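Putative peptidyl-arginine deiminase (Chlorobium tepidum, PDB 1XKN) is a putative deiminase that probably hydrolyses the guanidinium group of agmatine or of peptidyl-arginine. Local coordinates at residues H86-N91 / P137-K142. Numbering follows the deposited sequence.
Sequences HRIPTN and PERVAK
The guanidinium group of Arg139 meets Pro89, and the CG2 methyl of Ile88 lies at its edge, near the plane. Pro89 comes to it obliquely, with CG 3.2 Å from Arg139 NE and 3.7 Å from Arg139 CZ. The proline ring and the arginine side chain cross at about a right angle. Pro89 CD also touches the aliphatic part of the arginine, 3.6 Å from Arg139 CD. The Arg139 chain is extended from CG to NE (chi2 -167°, chi3 -158°), which carries NE across to the proline. A water bridges the two segments there. It accepts from Arg139 NE at 2.7 Å and donates to Pro89 O. The bridge ties the arginine side chain to the loop backbone. NH2 of Arg139, also beside Pro89 CG, makes a long, weak ion pair with Asp132.

The contact packs helix 131-144 against the loop that leaves strand 83-87. That strand is at one edge of a mixed sheet, beside strand 52-57 and parallel to it. The family belongs to the guanidino-group-modifying enzymes, which share the alpha/beta propeller (pentein) fold.

Ile88 runs past Arg139 in the opposite direction. Its CG2 lies 3.6 Å from Arg139 CD and also touches Arg139 CB. Its other branch turns to the helix: CG1 stands anti to the carbonyl carbon (chi1 -66°), and CD1 reaches the helix backbone, 3.9 Å from Arg139 O. CD1 also meets Val140 CG2 at 4.1 Å. Val140 is buried and packs on Ile115 of strand 110-119, while Ile88 touches Asn56 of strand 52-57.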
loop_
_atom_site.group_PDB
_atom_site.type_symbol
_atom_site.label_atom_id
_atom_site.label_comp_id
_atom_site.label_asym_id
_atom_site.label_seq_id
_atom_site.Cartn_x
_atom_site.Cartn_y
_atom_site.Cartn_z
ATOM N N HIS A 86 -4.136 -16.981 8.892
ATOM C CA HIS A 86 -3.643 -17.943 7.922
ATOM C C HIS A 86 -2.205 -18.281 8.247
ATOM O O HIS A 86 -1.395 -17.387 8.495
ATOM C CB HIS A 86 -3.713 -17.374 6.504
ATOM C CG HIS A 86 -5.091 -16.983 6.082
ATOM N ND1 HIS A 86 -5.688 -15.807 6.485
ATOM C CD2 HIS A 86 -6.010 -17.635 5.332
ATOM C CE1 HIS A 86 -6.915 -15.754 6.000
ATOM N NE2 HIS A 86 -7.136 -16.849 5.297
ATOM N N ARG A 87 -1.894 -19.573 8.265
ATOM C CA ARG A 87 -0.536 -20.005 8.537
ATOM C C ARG A 87 0.217 -19.853 7.226
ATOM O O ARG A 87 0.242 -20.764 6.397
ATOM C CB ARG A 87 -0.506 -21.466 8.998
ATOM C CG ARG A 87 0.896 -21.951 9.334
ATOM C CD ARG A 87 0.924 -23.412 9.767
ATOM N NE ARG A 87 0.394 -23.608 11.113
ATOM C CZ ARG A 87 0.494 -24.748 11.792
ATOM N NH1 ARG A 87 1.104 -25.793 11.249
ATOM N NH2 ARG A 87 -0.009 -24.841 13.015
ATOM N N ILE A 88 0.795 -18.672 7.036
ATOM C CA ILE A 88 1.553 -18.346 5.838
ATOM C C ILE A 88 2.829 -17.641 6.288
ATOM O O ILE A 88 2.781 -16.537 6.836
ATOM C CB ILE A 88 0.740 -17.417 4.903
ATOM C CG1 ILE A 88 -0.490 -18.160 4.370
ATOM C CG2 ILE A 88 1.614 -16.945 3.746
ATOM C CD1 ILE A 88 -1.295 -17.375 3.343
ATOM N N PRO A 89 3.990 -18.277 6.069
ATOM C CA PRO A 89 5.267 -17.684 6.471
ATOM C C PRO A 89 5.598 -16.372 5.775
ATOM O O PRO A 89 5.295 -16.181 4.595
ATOM C CB PRO A 89 6.275 -18.783 6.146
ATOM C CG PRO A 89 5.667 -19.451 4.964
ATOM C CD PRO A 89 4.207 -19.547 5.356
ATOM N N THR A 90 6.215 -15.469 6.525
ATOM C CA THR A 90 6.617 -14.176 5.998
ATOM C C THR A 90 7.968 -13.828 6.607
ATOM O O THR A 90 8.327 -14.333 7.674
ATOM C CB THR A 90 5.617 -13.056 6.377
ATOM O OG1 THR A 90 5.672 -12.814 7.790
ATOM C CG2 THR A 90 4.198 -13.452 5.993
ATOM N N ASN A 91 8.721 -12.981 5.918
ATOM C CA ASN A 91 10.017 -12.544 6.418
ATOM C C ASN A 91 9.844 -11.173 7.050
ATOM O O ASN A 91 10.438 -10.885 8.091
ATOM C CB ASN A 91 11.045 -12.474 5.288
ATOM C CG ASN A 91 11.299 -13.825 4.647
ATOM O OD1 ASN A 91 10.877 -14.079 3.522
ATOM N ND2 ASN A 91 11.987 -14.706 5.373
ATOM N N PRO A 137 2.069 -14.265 -2.202
ATOM C CA PRO A 137 0.970 -14.291 -3.175
ATOM C C PRO A 137 0.520 -15.705 -3.543
ATOM O O PRO A 137 -0.678 -15.964 -3.693
ATOM C CB PRO A 137 1.549 -13.537 -4.367
ATOM C CG PRO A 137 2.472 -12.547 -3.708
ATOM C CD PRO A 137 3.168 -13.409 -2.678
ATOM N N GLU A 138 1.475 -16.619 -3.680
ATOM C CA GLU A 138 1.153 -17.999 -4.037
ATOM C C GLU A 138 0.428 -18.735 -2.916
ATOM O O GLU A 138 -0.496 -19.506 -3.171
ATOM C CB GLU A 138 2.423 -18.768 -4.421
ATOM C CG GLU A 138 2.107 -20.103 -5.083
ATOM C CD GLU A 138 3.318 -20.787 -5.676
ATOM O OE1 GLU A 138 3.121 -21.700 -6.509
ATOM O OE2 GLU A 138 4.462 -20.432 -5.310
ATOM N N ARG A 139 0.846 -18.505 -1.677
ATOM C CA ARG A 139 0.203 -19.163 -0.552
ATOM C C ARG A 139 -1.194 -18.577 -0.336
ATOM O O ARG A 139 -2.113 -19.285 0.078
ATOM C CB ARG A 139 1.057 -19.025 0.711
ATOM C CG ARG A 139 2.463 -19.638 0.595
ATOM C CD ARG A 139 3.099 -19.745 1.981
ATOM N NE ARG A 139 4.563 -19.832 1.981
ATOM C CZ ARG A 139 5.268 -20.903 1.630
ATOM N NH1 ARG A 139 4.657 -22.010 1.231
ATOM N NH2 ARG A 139 6.593 -20.876 1.711
ATOM N N VAL A 140 -1.365 -17.290 -0.630
ATOM C CA VAL A 140 -2.675 -16.663 -0.488
ATOM C C VAL A 140 -3.588 -17.261 -1.560
ATOM O O VAL A 140 -4.715 -17.660 -1.272
ATOM C CB VAL A 140 -2.599 -15.126 -0.668
ATOM C CG1 VAL A 140 -4.003 -14.531 -0.715
ATOM C CG2 VAL A 140 -1.816 -14.511 0.483
ATOM N N ALA A 141 -3.091 -17.337 -2.793
ATOM C CA ALA A 141 -3.871 -17.895 -3.894
ATOM C C ALA A 141 -4.291 -19.320 -3.559
ATOM O O ALA A 141 -5.413 -19.734 -3.854
ATOM C CB ALA A 141 -3.057 -17.878 -5.184
ATOM N N LYS A 142 -3.383 -20.067 -2.943
ATOM C CA LYS A 142 -3.672 -21.443 -2.563
ATOM C C LYS A 142 -4.780 -21.467 -1.513
ATOM O O LYS A 142 -5.752 -22.218 -1.635
ATOM C CB LYS A 142 -2.411 -22.105 -2.002
ATOM C CG LYS A 142 -2.647 -23.473 -1.386
ATOM C CD LYS A 142 -1.355 -24.048 -0.847
ATOM C CE LYS A 142 -1.597 -25.380 -0.161
ATOM N NZ LYS A 142 -0.342 -25.933 0.415
HETATM O O HOH W 1 4.997 -17.217 2.105
#